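Local coordinates for serine protease pet (Escherichia coli, PDB 4OM9), which acts as a secreted autotransporter enterotoxin of enteroaggregative E. coli, a serine protease whose likely target is the host cytoskeletal protein alpha-fodrin, at residues A689-S695 and D708-A714; A739-N745 and A759-S765. One frame throughout, in Å; residues are numbered along the deposited sequence.

Contact 1 (A689-S695 and D708-A714)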
loop_
_atom_site.group_PDB
_atom_site.type_symbol
_atom_site.label_atom_id
_atom_site.label_comp_id
_atom_site.label_asym_id
_atom_site.label_seq_id
_atom_site.Cartn_x
_atom_site.Cartn_y
_atom_site.Cartn_z
ATOM N N ALA A 689 -0.189 20.428 -4.538
ATOM C CA ALA A 689 0.157 19.842 -3.244
ATOM C C ALA A 689 -0.562 20.539 -2.084
ATOM O O ALA A 689 -0.873 21.728 -2.159
ATOM C CB ALA A 689 1.670 19.888 -3.027
ATOM N N ASN A 690 -0.827 19.779 -1.022
ATOM C CA ASN A 690 -1.381 20.302 0.228
ATOM C C ASN A 690 -0.425 20.062 1.380
ATOM O O ASN A 690 -0.251 18.929 1.839
ATOM C CB ASN A 690 -2.730 19.660 0.567
ATOM C CG ASN A 690 -3.755 19.851 -0.510
ATOM O OD1 ASN A 690 -3.587 20.680 -1.403
ATOM N ND2 ASN A 690 -4.846 19.090 -0.428
ATOM N N VAL A 691 0.196 21.130 1.848
ATOM C CA VAL A 691 1.137 21.041 2.934
ATOM C C VAL A 691 0.625 21.791 4.153
ATOM O O VAL A 691 0.396 23.007 4.112
ATOM C CB VAL A 691 2.511 21.580 2.497
ATOM C CG1 VAL A 691 3.582 21.325 3.567
ATOM C CG2 VAL A 691 2.904 20.934 1.178
ATOM N N THR A 692 0.429 21.054 5.235
ATOM C CA THR A 692 0.057 21.635 6.515
ATOM C C THR A 692 1.152 21.351 7.536
ATOM O O THR A 692 1.522 20.194 7.764
ATOM C CB THR A 692 -1.280 21.074 7.036
ATOM O OG1 THR A 692 -2.232 21.006 5.963
ATOM C CG2 THR A 692 -1.824 21.942 8.158
ATOM N N ALA A 693 1.677 22.406 8.146
ATOM C CA ALA A 693 2.716 22.254 9.153
ATOM C C ALA A 693 2.224 22.729 10.518
ATOM O O ALA A 693 2.243 23.920 10.808
ATOM C CB ALA A 693 3.963 23.013 8.741
ATOM N N SER A 694 1.789 21.794 11.352
ATOM C CA SER A 694 1.233 22.117 12.660
ATOM C C SER A 694 2.334 22.159 13.702
ATOM O O SER A 694 2.093 22.355 14.894
ATOM C CB SER A 694 0.167 21.095 13.058
ATOM O OG SER A 694 -0.835 20.994 12.058
ATOM N N SER A 695 3.554 21.964 13.227
ATOM C CA SER A 695 4.718 21.892 14.088
ATOM C C SER A 695 5.741 22.891 13.577
ATOM O O SER A 695 5.786 23.164 12.377
ATOM C CB SER A 695 5.280 20.460 14.099
ATOM O OG SER A 695 6.394 20.338 14.960
ATOM N N ASP A 708 -1.106 24.668 -1.881
ATOM C CA ASP A 708 -1.625 25.137 -0.599
ATOM C C ASP A 708 -0.609 24.889 0.518
ATOM O O ASP A 708 -0.151 23.764 0.723
ATOM C CB ASP A 708 -2.948 24.456 -0.262
ATOM C CG ASP A 708 -4.042 24.737 -1.295
ATOM O OD1 ASP A 708 -3.774 25.440 -2.290
ATOM O OD2 ASP A 708 -5.174 24.243 -1.116
ATOM N N LEU A 709 -0.250 25.957 1.222
ATOM C CA LEU A 709 0.620 25.870 2.390
ATOM C C LEU A 709 -0.051 26.519 3.603
ATOM O O LEU A 709 -0.406 27.708 3.593
ATOM C CB LEU A 709 1.974 26.524 2.113
ATOM C CG LEU A 709 2.958 26.561 3.285
ATOM C CD1 LEU A 709 3.326 25.115 3.761
ATOM C CD2 LEU A 709 4.191 27.335 2.896
ATOM N N THR A 710 -0.231 25.720 4.645
ATOM C CA THR A 710 -0.890 26.175 5.850
ATOM C C THR A 710 0.008 25.969 7.063
ATOM O O THR A 710 0.578 24.895 7.262
ATOM C CB THR A 710 -2.210 25.442 6.063
ATOM O OG1 THR A 710 -3.009 25.560 4.882
ATOM C CG2 THR A 710 -2.958 26.038 7.235
ATOM N N LEU A 711 0.130 27.010 7.873
ATOM C CA LEU A 711 0.993 26.978 9.038
ATOM C C LEU A 711 0.182 27.273 10.298
ATOM O O LEU A 711 -0.484 28.306 10.392
ATOM C CB LEU A 711 2.126 27.979 8.860
ATOM C CG LEU A 711 2.811 27.892 7.498
ATOM C CD1 LEU A 711 3.839 29.004 7.339
ATOM C CD2 LEU A 711 3.457 26.528 7.339
ATOM N N THR A 712 0.209 26.347 11.254
ATOM C CA THR A 712 -0.662 26.430 12.425
ATOM C C THR A 712 0.031 25.976 13.685
ATOM O O THR A 712 0.987 25.209 13.624
ATOM C CB THR A 712 -1.917 25.543 12.305
ATOM O OG1 THR A 712 -1.555 24.200 12.625
ATOM C CG2 THR A 712 -2.527 25.584 10.912
ATOM N N GLY A 713 -0.491 26.408 14.829
ATOM C CA GLY A 713 -0.013 25.931 16.114
ATOM C C GLY A 713 -0.193 24.437 16.237
ATOM O O GLY A 713 -0.913 23.830 15.445
ATOM N N ALA A 714 0.461 23.832 17.222
ATOM C CA ALA A 714 0.288 22.402 17.451
ATOM C C ALA A 714 -1.139 22.143 17.916
ATOM O O ALA A 714 -1.481 22.390 19.068
ATOM C CB ALA A 714 1.292 21.887 18.468
#

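Contact 2 (A739-N745 and A759-S765)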
loop_
_atom_site.group_PDB
_atom_site.type_symbol
_atom_site.label_atom_id
_atom_site.label_comp_id
_atom_site.label_asym_id
_atom_site.label_seq_id
_atom_site.Cartn_x
_atom_site.Cartn_y
_atom_site.Cartn_z
ATOM N N ALA A 739 -2.074 30.569 -5.832
ATOM C CA ALA A 739 -1.923 29.592 -4.756
ATOM C C ALA A 739 -2.535 30.031 -3.430
ATOM O O ALA A 739 -3.222 31.048 -3.357
ATOM C CB ALA A 739 -0.457 29.286 -4.561
ATOM N N ASN A 740 -2.294 29.238 -2.388
ATOM C CA ASN A 740 -2.735 29.567 -1.030
ATOM C C ASN A 740 -1.620 29.462 0.006
ATOM O O ASN A 740 -0.913 28.441 0.117
ATOM C CB ASN A 740 -3.896 28.676 -0.596
ATOM C CG ASN A 740 -5.185 29.013 -1.307
ATOM O OD1 ASN A 740 -5.582 30.181 -1.382
ATOM N ND2 ASN A 740 -5.843 27.994 -1.846
ATOM N N PHE A 741 -1.469 30.539 0.760
ATOM C CA PHE A 741 -0.524 30.595 1.853
ATOM C C PHE A 741 -1.274 31.064 3.094
ATOM O O PHE A 741 -1.571 32.249 3.247
ATOM C CB PHE A 741 0.645 31.516 1.506
ATOM C CG PHE A 741 1.665 31.647 2.600
ATOM C CD1 PHE A 741 1.523 32.610 3.589
ATOM C CD2 PHE A 741 2.779 30.824 2.629
ATOM C CE1 PHE A 741 2.456 32.741 4.589
ATOM C CE2 PHE A 741 3.723 30.948 3.631
ATOM C CZ PHE A 741 3.562 31.908 4.611
ATOM N N THR A 742 -1.578 30.113 3.968
ATOM C CA THR A 742 -2.402 30.348 5.138
ATOM C C THR A 742 -1.641 30.177 6.454
ATOM O O THR A 742 -0.993 29.159 6.688
ATOM C CB THR A 742 -3.636 29.406 5.138
ATOM O OG1 THR A 742 -4.407 29.629 3.954
ATOM C CG2 THR A 742 -4.519 29.639 6.360
ATOM N N ALA A 743 -1.722 31.188 7.311
ATOM C CA ALA A 743 -1.193 31.094 8.661
ATOM C C ALA A 743 -2.313 31.399 9.641
ATOM O O ALA A 743 -3.065 32.355 9.447
ATOM C CB ALA A 743 -0.029 32.043 8.856
ATOM N N LYS A 744 -2.425 30.590 10.689
ATOM C CA LYS A 744 -3.543 30.689 11.621
ATOM C C LYS A 744 -3.313 29.867 12.884
ATOM O O LYS A 744 -2.373 29.074 12.955
ATOM C CB LYS A 744 -4.834 30.228 10.946
ATOM C CG LYS A 744 -4.876 28.738 10.674
ATOM C CD LYS A 744 -6.087 28.361 9.833
ATOM C CE LYS A 744 -6.084 26.870 9.499
ATOM N NZ LYS A 744 -7.323 26.430 8.793
ATOM N N ASN A 745 -4.185 30.063 13.871
ATOM C CA ASN A 745 -4.193 29.262 15.094
ATOM C C ASN A 745 -2.867 29.230 15.839
ATOM O O ASN A 745 -2.199 28.207 15.872
ATOM C CB ASN A 745 -4.623 27.829 14.778
ATOM C CG ASN A 745 -6.126 27.646 14.837
ATOM O OD1 ASN A 745 -6.836 27.918 13.868
ATOM N ND2 ASN A 745 -6.621 27.187 15.981
ATOM N N ALA A 759 -2.156 35.523 -5.851
ATOM C CA ALA A 759 -2.201 34.608 -4.710
ATOM C C ALA A 759 -3.181 35.106 -3.660
ATOM O O ALA A 759 -3.744 36.188 -3.797
ATOM C CB ALA A 759 -0.817 34.427 -4.107
ATOM N N LYS A 760 -3.393 34.314 -2.615
ATOM C CA LYS A 760 -4.414 34.646 -1.627
ATOM C C LYS A 760 -3.939 34.469 -0.194
ATOM O O LYS A 760 -2.833 34.000 0.043
ATOM C CB LYS A 760 -5.659 33.788 -1.854
ATOM C CG LYS A 760 -6.272 33.900 -3.245
ATOM C CD LYS A 760 -7.103 32.665 -3.560
ATOM C CE LYS A 760 -8.369 32.584 -2.704
ATOM N NZ LYS A 760 -9.366 33.616 -3.115
ATOM N N LEU A 761 -4.778 34.908 0.747
ATOM C CA LEU A 761 -4.728 34.454 2.138
ATOM C C LEU A 761 -3.492 34.974 2.911
ATOM O O LEU A 761 -2.499 35.355 2.280
ATOM C CB LEU A 761 -4.822 32.919 2.132
ATOM C CG LEU A 761 -6.263 32.465 1.842
ATOM C CD1 LEU A 761 -6.379 30.960 1.722
ATOM C CD2 LEU A 761 -7.223 33.002 2.906
ATOM N N SER A 762 -3.531 35.031 4.253
ATOM C CA SER A 762 -4.594 34.505 5.129
ATOM C C SER A 762 -4.648 35.109 6.522
ATOM O O SER A 762 -5.725 35.408 7.028
ATOM C CB SER A 762 -4.395 33.035 5.367
ATOM O OG SER A 762 -3.359 32.888 6.324
ATOM N N PHE A 763 -3.461 35.213 7.131
ATOM C CA PHE A 763 -3.223 35.388 8.580
ATOM C C PHE A 763 -4.438 35.427 9.509
ATOM O O PHE A 763 -5.285 36.308 9.408
ATOM C CB PHE A 763 -2.413 36.659 8.832
ATOM C CG PHE A 763 -1.180 36.782 7.989
ATOM C CD1 PHE A 763 -0.316 35.721 7.834
ATOM C CD2 PHE A 763 -0.889 37.976 7.353
ATOM C CE1 PHE A 763 0.821 35.846 7.046
ATOM C CE2 PHE A 763 0.237 38.113 6.574
ATOM C CZ PHE A 763 1.096 37.047 6.419
ATOM N N GLY A 764 -4.499 34.484 10.440
ATOM C CA GLY A 764 -5.515 34.523 11.472
ATOM C C GLY A 764 -6.709 33.624 11.236
ATOM O O GLY A 764 -7.258 33.556 10.134
ATOM N N SER A 765 -7.107 32.932 12.298
ATOM C CA SER A 765 -8.255 32.040 12.266
ATOM C C SER A 765 -9.515 32.780 11.845
ATOM O O SER A 765 -10.024 33.615 12.591
ATOM C CB SER A 765 -8.465 31.399 13.637
ATOM O OG SER A 765 -7.245 30.912 14.167
#

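Contact 1 (A689-S695 and D708-A714)
Five backbone hydrogen bonds join 689-695 to 708-714 in the regular pattern of parallel strands. Asp708 N donates to Ala689 O (3.0 Å) and Asp708 O accepts from Val691 N (2.9 Å); Val691 O takes Thr710 N (2.8 Å), Ala693 N reaches Thr710 O (2.9 Å), and Thr712 N to Ala693 O (3.2 Å) ends the series less surely, that oxygen being less certainly placed. One strand bonds through its odd residues and the other through its even ones, with CA-H...O contacts between (Leu709 CA to Val691 O, 3.3 Å). Thr712 OG1 also donates to Gly713 O (2.9 Å). The strands, their axes 4.8 Å apart at closest approach and 10° from parallel, are successive rungs of the right-handed beta-helix that forms the stalk of autotransporter passenger domains. Side chains line up in register on each face. Val691 CG1 meets Leu709 CD1 and Ala693 CB meets Leu711 CD2, both at 3.8 Å: apolar residues suit this buried face, where Ile685 and Tyr727 from other walls of the coil also pack. On the other face, Thr692 CG2 lies 4.1 Å from Thr710 CB; beta-branched threonine favours extended backbone, and its hydroxyl suits partial exposure.

Contact 2 (A739-N745 and A759-S765)
Ala739 O receives a weak hydrogen bond from Lys760 N (3.4 Å), so the two segments begin side by side but loosely. The Asn740 side chain leans toward 759-765, OD1 lying 3.3 Å from Leu761 CD1, while ND2 bonds weakly to Asp708. Phe741, a large apolar residue suited to the interior, points into the coil, its ring edge at CE1 4.3 Å from Phe763 CE1. Past Thr742, Ser762 OG takes the place of a backbone carbonyl and accepts from Ala743 N (2.6 Å); the cis peptide before Ser762 accompanies this departure from strand geometry. Ala743 O accepts from Gly764 N (2.8 Å), and the small Ala743 CB fits against Phe763 CD1 (3.8 Å). Gly764 suits backbone angles at which a CB would strike the preceding carbonyl. Asn745 OD1 lies 3.0 Å from Ser765 OG, which hydrogen-bonds Asp787. Strand 740-744 sits between strand 708-712, its regular partner, and the irregular rung 759-765, with Ile753 and Val749 of strand 747-755 meeting Phe741 and Ala743 in the coil interior.

How the contacts relate
From the N terminus, segment 689-695 leads into strands 697-699 and 703-705 before contact 1 closes one turn of the beta-helix at 708-714. The chain then passes through strands 725-729 and 733-735 to reach 739-745, and strand 747-755 carries it round to 759-765, where contact 2 closes another turn. The contacts are in series, neither nested nor crossed, with centres about 10 Å apart. The turn between them is closed by the pairing of 708-712 with 740-744, including probable hydrogen bonds from Leu711 N to Thr742 O (2.7 Å) and from Gly713 N to Asn745 O (2.7 Å). Four consecutive rungs thus line one wall of the stalk, regular in contact 1 and looser in contact 2.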